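Local structure of lipase (Streptomyces rimosus, 5MAL) at residues A[105-116]-A[162-173]; A[135-143]-A[183-192]. The protein hydrolyses triacylglycerols and other esters, preferring medium-length acyl chains, as a secreted, monomeric serine esterase of the GDSL lipolytic family. All coordinates share one frame; numbering follows the deposited sequence. Where two conformers were deposited one is given.

How the contacts relate
From the N terminus the chain lays down strands 3-8, 46-49 and 74-78 before helix 98-130, which carries the first half of contact 1, then runs into strand 135-139 and the loop after it, the first half of contact 2. Helix 159-180 follows and packs back on helix 98-130, closing contact 1 across 45 residues. Strand 184-186 and helix 189-192 then close contact 2 across 39 residues. The segments alternate, and the two closures cross. Contact 1 pairs two helices over one face of the parallel sheet, while contact 2 adds strand 184-186, at one edge, to that sheet. The two meet directly: Asp-168 forms a salt bridge with Arg-143, and Asn-171 ND2 probably donates to Tyr-141 O.

Contact 1 (A[105-116]-A[162-173]); sequences IAKARAYIQQTL and AINAAADDINAV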
loop_
_atom_site.group_PDB
_atom_site.type_symbol
_atom_site.label_atom_id
_atom_site.label_comp_id
_atom_site.label_asym_id
_atom_site.label_seq_id
_atom_site.Cartn_x
_atom_site.Cartn_y
_atom_site.Cartn_z
ATOM N N ILE A 105 1.418 14.683 10.644
ATOM C CA ILE A 105 2.162 13.430 10.707
ATOM C C ILE A 105 2.121 12.811 12.096
ATOM O O ILE A 105 1.934 11.599 12.256
ATOM C CB ILE A 105 3.640 13.630 10.334
ATOM C CG1 ILE A 105 3.770 14.194 8.926
ATOM C CG2 ILE A 105 4.391 12.305 10.462
ATOM C CD1 ILE A 105 3.531 13.180 7.900
ATOM N N ALA A 106 2.331 13.646 13.106
ATOM C CA ALA A 106 2.304 13.163 14.482
ATOM C C ALA A 106 0.953 12.528 14.789
ATOM O O ALA A 106 0.880 11.482 15.438
ATOM C CB ALA A 106 2.597 14.303 15.456
ATOM N N LYS A 107 -0.112 13.158 14.305
ATOM C CA LYS A 107 -1.460 12.652 14.525
ATOM C C LYS A 107 -1.600 11.325 13.785
ATOM O O LYS A 107 -2.118 10.361 14.321
ATOM C CB LYS A 107 -2.505 13.678 14.065
ATOM C CG LYS A 107 -3.934 13.156 13.963
ATOM C CD LYS A 107 -4.862 14.208 13.376
ATOM C CE LYS A 107 -6.230 13.620 13.052
ATOM N NZ LYS A 107 -7.141 14.626 12.421
ATOM N N ALA A 108 -1.086 11.273 12.561
ATOM C CA ALA A 108 -1.131 10.046 11.775
ATOM C C ALA A 108 -0.337 8.950 12.460
ATOM O O ALA A 108 -0.760 7.796 12.497
ATOM C CB ALA A 108 -0.594 10.292 10.359
ATOM N N ARG A 109 0.816 9.310 13.013
ATOM C CA ARG A 109 1.687 8.314 13.621
ATOM C C ARG A 109 1.088 7.794 14.918
ATOM O O ARG A 109 1.263 6.627 15.258
ATOM C CB ARG A 109 3.078 8.886 13.875
ATOM C CG ARG A 109 3.867 9.098 12.595
ATOM C CD ARG A 109 5.254 9.579 12.915
ATOM N NE ARG A 109 6.017 8.523 13.564
ATOM C CZ ARG A 109 7.161 8.719 14.205
ATOM N NH1 ARG A 109 7.673 9.943 14.297
ATOM N NH2 ARG A 109 7.789 7.690 14.756
ATOM N N ALA A 110 0.381 8.659 15.640
ATOM C CA ALA A 110 -0.331 8.208 16.830
ATOM C C ALA A 110 -1.371 7.175 16.422
ATOM O O ALA A 110 -1.546 6.164 17.099
ATOM C CB ALA A 110 -0.980 9.370 17.550
ATOM N N TYR A 111 -2.045 7.430 15.300
ATOM C CA TYR A 111 -3.057 6.514 14.793
ATOM C C TYR A 111 -2.452 5.168 14.469
ATOM O O TYR A 111 -2.945 4.125 14.901
ATOM C CB TYR A 111 -3.736 7.065 13.543
ATOM C CG TYR A 111 -4.989 6.292 13.194
ATOM C CD1 TYR A 111 -4.921 5.055 12.554
ATOM C CD2 TYR A 111 -6.239 6.794 13.518
ATOM C CE1 TYR A 111 -6.069 4.345 12.245
ATOM C CE2 TYR A 111 -7.390 6.096 13.205
ATOM C CZ TYR A 111 -7.302 4.873 12.580
ATOM O OH TYR A 111 -8.462 4.189 12.288
ATOM N N ILE A 112 -1.393 5.206 13.673
ATOM C CA ILE A 112 -0.672 4.007 13.288
ATOM C C ILE A 112 -0.252 3.165 14.477
ATOM O O ILE A 112 -0.459 1.951 14.494
ATOM C CB ILE A 112 0.571 4.368 12.497
ATOM C CG1 ILE A 112 0.169 4.968 11.148
ATOM C CG2 ILE A 112 1.459 3.155 12.336
ATOM C CD1 ILE A 112 1.269 5.784 10.485
ATOM N N GLN A 113 0.352 3.811 15.470
ATOM C CA GLN A 113 0.933 3.084 16.588
ATOM C C GLN A 113 -0.143 2.525 17.520
ATOM O O GLN A 113 0.012 1.442 18.081
ATOM C CB GLN A 113 1.884 3.995 17.367
ATOM C CG GLN A 113 3.047 4.527 16.521
ATOM C CD GLN A 113 3.887 5.577 17.239
ATOM O OE1 GLN A 113 3.732 5.802 18.443
ATOM N NE2 GLN A 113 4.782 6.228 16.501
ATOM N N GLN A 114 -1.243 3.263 17.653
ATOM C CA GLN A 114 -2.243 2.988 18.689
ATOM C C GLN A 114 -3.523 2.342 18.162
ATOM O O GLN A 114 -3.985 1.317 18.679
ATOM C CB GLN A 114 -2.592 4.290 19.404
ATOM C CG GLN A 114 -1.423 4.896 20.160
ATOM C CD GLN A 114 -1.648 6.354 20.529
ATOM O OE1 GLN A 114 -2.782 6.824 20.607
ATOM N NE2 GLN A 114 -0.555 7.085 20.741
ATOM N N THR A 115 -4.081 2.956 17.128
ATOM C CA THR A 115 -5.447 2.697 16.695
ATOM C C THR A 115 -5.491 1.639 15.601
ATOM O O THR A 115 -6.374 0.782 15.566
ATOM C CB THR A 115 -6.103 3.987 16.181
ATOM O OG1 THR A 115 -5.815 5.074 17.078
ATOM C CG2 THR A 115 -7.584 3.809 16.044
ATOM N N LEU A 116 -4.522 1.709 14.695
ATOM C CA LEU A 116 -4.475 0.811 13.543
ATOM C C LEU A 116 -4.334 -0.700 13.827
ATOM O O LEU A 116 -4.996 -1.496 13.146
ATOM C CB LEU A 116 -3.337 1.248 12.609
ATOM C CG LEU A 116 -3.160 0.358 11.378
ATOM C CD1 LEU A 116 -4.402 0.394 10.491
ATOM C CD2 LEU A 116 -1.910 0.778 10.613
ATOM N N ALA A 162 9.836 12.846 8.759
ATOM C CA ALA A 162 8.655 12.561 9.563
ATOM C C ALA A 162 7.718 11.611 8.834
ATOM O O ALA A 162 7.189 10.670 9.428
ATOM C CB ALA A 162 7.936 13.854 9.920
ATOM N N ILE A 163 7.509 11.876 7.548
ATOM C CA ILE A 163 6.742 10.983 6.680
ATOM C C ILE A 163 7.394 9.615 6.577
ATOM O O ILE A 163 6.714 8.594 6.590
ATOM C CB ILE A 163 6.601 11.586 5.283
ATOM C CG1 ILE A 163 5.553 12.673 5.297
ATOM C CG2 ILE A 163 6.172 10.569 4.272
ATOM C CD1 ILE A 163 5.903 13.794 4.410
ATOM N N ASN A 164 8.718 9.584 6.459
ATOM C CA ASN A 164 9.436 8.316 6.469
ATOM C C ASN A 164 9.168 7.545 7.756
ATOM O O ASN A 164 8.972 6.338 7.740
ATOM C CB ASN A 164 10.937 8.536 6.321
ATOM C CG ASN A 164 11.366 8.697 4.878
ATOM O OD1 ASN A 164 10.545 8.741 3.977
ATOM N ND2 ASN A 164 12.659 8.784 4.666
ATOM N N ALA A 165 9.189 8.262 8.875
ATOM C CA ALA A 165 8.976 7.651 10.177
ATOM C C ALA A 165 7.583 7.043 10.274
ATOM O O ALA A 165 7.413 5.977 10.862
ATOM C CB ALA A 165 9.199 8.681 11.291
ATOM N N ALA A 166 6.598 7.738 9.710
ATOM C CA ALA A 166 5.234 7.231 9.618
ATOM C C ALA A 166 5.224 5.923 8.846
ATOM O O ALA A 166 4.581 4.969 9.247
ATOM C CB ALA A 166 4.324 8.249 8.949
ATOM N N ALA A 167 5.934 5.888 7.725
ATOM C CA ALA A 167 6.063 4.653 6.958
ATOM C C ALA A 167 6.717 3.575 7.806
ATOM O O ALA A 167 6.233 2.443 7.867
ATOM C CB ALA A 167 6.876 4.890 5.702
ATOM N N ASP A 168 7.824 3.929 8.458
ATOM C CA ASP A 168 8.513 2.986 9.327
ATOM C C ASP A 168 7.553 2.453 10.382
ATOM O O ASP A 168 7.485 1.242 10.619
ATOM C CB ASP A 168 9.729 3.638 9.990
ATOM C CG ASP A 168 10.885 3.836 9.030
ATOM O OD1 ASP A 168 10.790 3.360 7.884
ATOM O OD2 ASP A 168 11.898 4.453 9.436
ATOM N N ASP A 169 6.784 3.359 10.982
ATOM C CA ASP A 169 5.801 2.980 12.006
ATOM C C ASP A 169 4.793 2.007 11.434
ATOM O O ASP A 169 4.526 0.971 12.039
ATOM C CB ASP A 169 5.053 4.196 12.561
ATOM C CG ASP A 169 5.882 5.010 13.553
ATOM O OD1 ASP A 169 7.057 4.678 13.801
ATOM O OD2 ASP A 169 5.347 6.002 14.074
ATOM N N ILE A 170 4.224 2.334 10.273
ATOM C CA ILE A 170 3.134 1.513 9.770
ATOM C C ILE A 170 3.661 0.156 9.357
ATOM O O ILE A 170 2.961 -0.849 9.542
ATOM C CB ILE A 170 2.346 2.188 8.609
ATOM C CG1 ILE A 170 0.967 1.540 8.471
ATOM C CG2 ILE A 170 3.114 2.177 7.294
ATOM C CD1 ILE A 170 -0.013 2.383 7.707
ATOM N N ASN A 171 4.894 0.110 8.851
ATOM C CA ASN A 171 5.502 -1.155 8.438
ATOM C C ASN A 171 5.846 -2.044 9.628
ATOM O O ASN A 171 5.686 -3.263 9.564
ATOM C CB ASN A 171 6.740 -0.898 7.591
ATOM C CG ASN A 171 6.381 -0.374 6.221
ATOM O OD1 ASN A 171 5.299 -0.675 5.710
ATOM N ND2 ASN A 171 7.268 0.424 5.623
ATOM N N ALA A 172 6.319 -1.432 10.710
ATOM C CA ALA A 172 6.583 -2.165 11.946
ATOM C C ALA A 172 5.290 -2.721 12.514
ATOM O O ALA A 172 5.220 -3.898 12.838
ATOM C CB ALA A 172 7.274 -1.272 12.974
ATOM N N VAL A 173 4.266 -1.881 12.630
ATOM C CA VAL A 173 2.981 -2.320 13.163
ATOM C C VAL A 173 2.411 -3.450 12.315
ATOM O O VAL A 173 1.925 -4.463 12.819
ATOM C CB VAL A 173 1.973 -1.164 13.225
ATOM C CG1 VAL A 173 0.576 -1.685 13.501
ATOM C CG2 VAL A 173 2.383 -0.166 14.304
#
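Helix segments 105-116 and 162-173 run almost parallel, 6° apart, with axes 9.0 Å from each other at closest approach. Ile-105 turns CD1 onto Ile-163 CG1, a tight 3.3 Å, and its CG2 onto the backbone of Ala-162. One turn on, Arg-109 enters a knobs-into-holes pocket of Ala-162, Ala-165, Ala-166 and Asp-169. A bend at chi3 (68°) swings its guanidinium across the neighbouring helix, with Ala-165 CB over one face and the Asp-169 carboxylate at the edge. NE donates to Asp-169 OD2 at 2.7 Å in a salt bridge that weaker bonds from NH2 supplement. Gln-113 NE2 reaches the same OD2 at 2.5 Å, from the opposite face of the carboxylate, so that two strong donors clamp one oxygen. A leucine in place of Arg-109 would probably leave the Asp-169 charge without its salt-bridge mate and held mainly by Gln-113. On the buried side of this polar cluster, Ile-112 is the second knob. With CG2 anti to the backbone N, this methyl presses on Ile-170 CA at 3.5 Å, while CD1 lies against Ala-166 O. Val-173 CG2 meets Ile-112 O, and the Leu-116 side chain crosses that of Ile-170 at about a right angle, CD2 3.7 Å from Ile-170 CG1. Helix 86-96 packs against the pair through Thr-89 on Ile-105, Phe-86 on Ile-112 and Met-90 on Ile-163.

Contact 2 (A[135-143]-A[183-192]); sequences QVVVLGYPR and FAFGDVNTTF
Val-136 lies against the Phe-183 ring where strands 135-139 and 184-186 pair in parallel at the edge of the central sheet of this SGNH-hydrolase alpha/beta fold; helix 159-180 makes the beta-alpha-beta crossover between them. Val-136 CG1 sits over the ring face, 3.6 Å from its centroid, a CH-pi contact, while Val-136 O accepts from Ala-184 N. Val-137 faces the other side of the sheet, with Ala-184. Val-138 grips the edge strand twice: its N donates to Ala-184 O, and its O accepts from Gly-186 N at 2.6 Å. Leu-139 extends CD2 toward Val-188 CG1. Gly-140 N continues the ladder to Gly-186 O, and its CA packs close against the Phe-185 ring, 3.6 Å from Phe-185 CZ. Tyr-141 points its CB away from the edge strand, and its hydroxyl is hydrogen-bonded to Asp-9, the residue before the nucleophile Ser-10. Its carbonyl accepts a hydrogen bond from a water that in turn accepts from Val-188 N, bridging the two loops. Pro-142 rests CB over one face of the Phe-192 ring, 3.9 Å from the centroid, while Val-188 CG2 presses beneath the Tyr-141 to Pro-142 peptide. Arg-143 bends at chi3 (-58°), which lays its guanidinium flat over the Asn-189 amide, the planes only 9° apart; NH1 goes on to a salt bridge with Asp-168. Asn-189 itself starts helix 189-192, its N bonded to Asp-187 OD1 in a capping bond. Its side chain returns to the first segment: Arg-143 N donates in the carbonyl plane to a lone pair of Asn-189 OD1 at 2.9 Å, and a water that also donates to Arg-143 O gives OD1 a second bond, at 2.6 Å.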
loop_
_atom_site.group_PDB
_atom_site.type_symbol
_atom_site.label_atom_id
_atom_site.label_comp_id
_atom_site.label_asym_id
_atom_site.label_seq_id
_atom_site.Cartn_x
_atom_site.Cartn_y
_atom_site.Cartn_z
ATOM N N GLN A 135 -2.382 -18.734 1.221
ATOM C CA GLN A 135 -1.129 -18.071 1.562
ATOM C C GLN A 135 -1.428 -16.585 1.523
ATOM O O GLN A 135 -1.992 -16.083 0.546
ATOM C CB GLN A 135 0.015 -18.422 0.600
ATOM C CG GLN A 135 0.567 -19.854 0.685
ATOM C CD GLN A 135 1.371 -20.160 1.960
ATOM O OE1 GLN A 135 0.867 -20.056 3.086
ATOM N NE2 GLN A 135 2.622 -20.570 1.775
ATOM N N VAL A 136 -1.081 -15.877 2.588
ATOM C CA VAL A 136 -1.446 -14.476 2.692
ATOM C C VAL A 136 -0.206 -13.616 2.729
ATOM O O VAL A 136 0.702 -13.852 3.523
ATOM C CB VAL A 136 -2.312 -14.225 3.934
ATOM C CG1 VAL A 136 -2.739 -12.788 4.013
ATOM C CG2 VAL A 136 -3.550 -15.108 3.886
ATOM N N VAL A 137 -0.152 -12.633 1.837
ATOM C CA VAL A 137 0.992 -11.743 1.794
ATOM C C VAL A 137 0.530 -10.330 2.089
ATOM O O VAL A 137 -0.216 -9.727 1.305
ATOM C CB VAL A 137 1.689 -11.754 0.429
ATOM C CG1 VAL A 137 3.008 -10.976 0.520
ATOM C CG2 VAL A 137 1.919 -13.172 -0.049
ATOM N N VAL A 138 0.970 -9.801 3.218
ATOM C CA VAL A 138 0.727 -8.398 3.524
ATOM C C VAL A 138 1.926 -7.607 3.040
ATOM O O VAL A 138 3.063 -7.924 3.379
ATOM C CB VAL A 138 0.524 -8.158 5.016
ATOM C CG1 VAL A 138 0.237 -6.679 5.247
ATOM C CG2 VAL A 138 -0.610 -9.018 5.535
ATOM N N LEU A 139 1.690 -6.605 2.212
ATOM C CA LEU A 139 2.788 -5.810 1.718
ATOM C C LEU A 139 2.766 -4.476 2.435
ATOM O O LEU A 139 1.698 -3.938 2.737
ATOM C CB LEU A 139 2.691 -5.632 0.215
ATOM C CG LEU A 139 2.969 -6.903 -0.593
ATOM C CD1 LEU A 139 1.719 -7.739 -0.833
ATOM C CD2 LEU A 139 3.608 -6.522 -1.915
ATOM N N GLY A 140 3.943 -3.960 2.746
ATOM C CA GLY A 140 4.033 -2.687 3.431
ATOM C C GLY A 140 3.974 -1.503 2.475
ATOM O O GLY A 140 3.607 -1.640 1.300
ATOM N N TYR A 141 4.318 -0.333 2.997
ATOM C CA TYR A 141 4.414 0.879 2.200
ATOM C C TYR A 141 5.872 1.265 2.122
ATOM O O TYR A 141 6.656 0.921 3.000
ATOM C CB TYR A 141 3.593 2.015 2.816
ATOM C CG TYR A 141 2.127 1.714 2.946
ATOM C CD1 TYR A 141 1.247 2.017 1.924
ATOM C CD2 TYR A 141 1.622 1.114 4.099
ATOM C CE1 TYR A 141 -0.112 1.737 2.036
ATOM C CE2 TYR A 141 0.272 0.830 4.227
ATOM C CZ TYR A 141 -0.593 1.149 3.202
ATOM O OH TYR A 141 -1.935 0.876 3.305
ATOM N N PRO A 142 6.258 1.983 1.063
ATOM C CA PRO A 142 7.663 2.376 1.004
ATOM C C PRO A 142 7.873 3.634 1.826
ATOM O O PRO A 142 6.942 4.435 1.921
ATOM C CB PRO A 142 7.885 2.642 -0.491
ATOM C CG PRO A 142 6.549 3.161 -0.962
ATOM C CD PRO A 142 5.508 2.390 -0.139
ATOM N N ARG A 143 9.039 3.785 2.440
ATOM C CA ARG A 143 9.455 5.104 2.887
ATOM C C ARG A 143 9.427 5.992 1.657
ATOM O O ARG A 143 9.915 5.593 0.593
ATOM C CB ARG A 143 10.853 5.072 3.519
ATOM C CG ARG A 143 10.877 4.660 4.975
ATOM C CD ARG A 143 12.289 4.756 5.517
ATOM N NE ARG A 143 13.177 3.909 4.739
ATOM C CZ ARG A 143 13.551 2.690 5.101
ATOM N NH1 ARG A 143 13.132 2.183 6.256
ATOM N NH2 ARG A 143 14.361 1.989 4.314
ATOM N N PHE A 183 0.687 -14.545 8.638
ATOM C CA PHE A 183 0.794 -14.035 7.266
ATOM C C PHE A 183 2.220 -13.630 6.976
ATOM O O PHE A 183 2.955 -13.247 7.888
ATOM C CB PHE A 183 -0.101 -12.825 7.030
ATOM C CG PHE A 183 -1.562 -13.050 7.329
ATOM C CD1 PHE A 183 -2.106 -14.324 7.359
ATOM C CD2 PHE A 183 -2.395 -11.963 7.530
ATOM C CE1 PHE A 183 -3.461 -14.504 7.619
ATOM C CE2 PHE A 183 -3.736 -12.132 7.797
ATOM C CZ PHE A 183 -4.275 -13.414 7.835
ATOM N N ALA A 184 2.611 -13.718 5.709
ATOM C CA ALA A 184 3.887 -13.179 5.281
ATOM C C ALA A 184 3.772 -11.670 5.225
ATOM O O ALA A 184 2.698 -11.141 4.931
ATOM C CB ALA A 184 4.287 -13.721 3.929
ATOM N N PHE A 185 4.866 -10.990 5.541
ATOM C CA PHE A 185 4.977 -9.550 5.323
ATOM C C PHE A 185 6.017 -9.285 4.254
ATOM O O PHE A 185 7.130 -9.828 4.295
ATOM C CB PHE A 185 5.355 -8.815 6.603
ATOM C CG PHE A 185 5.466 -7.337 6.428
ATOM C CD1 PHE A 185 4.329 -6.555 6.348
ATOM C CD2 PHE A 185 6.710 -6.728 6.305
ATOM C CE1 PHE A 185 4.427 -5.177 6.170
ATOM C CE2 PHE A 185 6.809 -5.360 6.132
ATOM C CZ PHE A 185 5.655 -4.588 6.069
ATOM N N GLY A 186 5.653 -8.453 3.290
ATOM C CA GLY A 186 6.557 -8.081 2.226
ATOM C C GLY A 186 6.992 -6.645 2.442
ATOM O O GLY A 186 6.201 -5.701 2.310
ATOM N N ASP A 187 8.252 -6.483 2.817
ATOM C CA ASP A 187 8.818 -5.161 3.050
ATOM C C ASP A 187 9.240 -4.557 1.718
ATOM O O ASP A 187 10.209 -5.006 1.108
ATOM C CB ASP A 187 10.012 -5.264 3.999
ATOM C CG ASP A 187 10.679 -3.927 4.254
ATOM O OD1 ASP A 187 10.167 -2.886 3.789
ATOM O OD2 ASP A 187 11.722 -3.922 4.944
ATOM N N VAL A 188 8.536 -3.534 1.258
ATOM C CA VAL A 188 8.854 -3.031 -0.074
ATOM C C VAL A 188 10.016 -2.041 -0.063
ATOM O O VAL A 188 10.453 -1.591 -1.114
ATOM C CB VAL A 188 7.626 -2.389 -0.752
ATOM C CG1 VAL A 188 6.558 -3.461 -0.995
ATOM C CG2 VAL A 188 7.077 -1.220 0.064
ATOM N N ASN A 189 10.551 -1.731 1.112
ATOM C CA ASN A 189 11.770 -0.938 1.157
ATOM C C ASN A 189 12.948 -1.725 0.620
ATOM O O ASN A 189 13.981 -1.155 0.273
ATOM C CB ASN A 189 12.061 -0.477 2.576
ATOM C CG ASN A 189 11.130 0.598 3.019
ATOM O OD1 ASN A 189 10.855 1.533 2.270
ATOM N ND2 ASN A 189 10.622 0.476 4.237
ATOM N N THR A 190 12.798 -3.040 0.549
ATOM C CA THR A 190 13.880 -3.855 0.026
ATOM C C THR A 190 14.107 -3.485 -1.437
ATOM O O THR A 190 15.235 -3.509 -1.931
ATOM C CB THR A 190 13.584 -5.350 0.170
ATOM O OG1 THR A 190 12.332 -5.660 -0.449
ATOM C CG2 THR A 190 13.509 -5.725 1.638
ATOM N N THR A 191 13.035 -3.110 -2.119
ATOM C CA THR A 191 13.132 -2.778 -3.540
ATOM C C THR A 191 13.088 -1.279 -3.800
ATOM O O THR A 191 13.675 -0.813 -4.772
ATOM C CB THR A 191 12.014 -3.425 -4.345
ATOM O OG1 THR A 191 10.764 -3.148 -3.703
ATOM C CG2 THR A 191 12.219 -4.945 -4.432
ATOM N N PHE A 192 12.353 -0.529 -2.973
ATOM C CA PHE A 192 12.249 0.921 -3.180
ATOM C C PHE A 192 13.475 1.700 -2.694
ATOM O O PHE A 192 13.612 2.884 -2.999
ATOM C CB PHE A 192 10.990 1.485 -2.491
ATOM C CG PHE A 192 9.731 1.347 -3.307
ATOM C CD1 PHE A 192 8.952 0.204 -3.217
ATOM C CD2 PHE A 192 9.326 2.374 -4.165
ATOM C CE1 PHE A 192 7.781 0.072 -3.966
ATOM C CE2 PHE A 192 8.151 2.258 -4.914
ATOM C CZ PHE A 192 7.378 1.099 -4.816
HETATM O O HOH W 1 7.240 -1.920 3.312
HETATM O O HOH W 2 11.546 3.150 0.328
#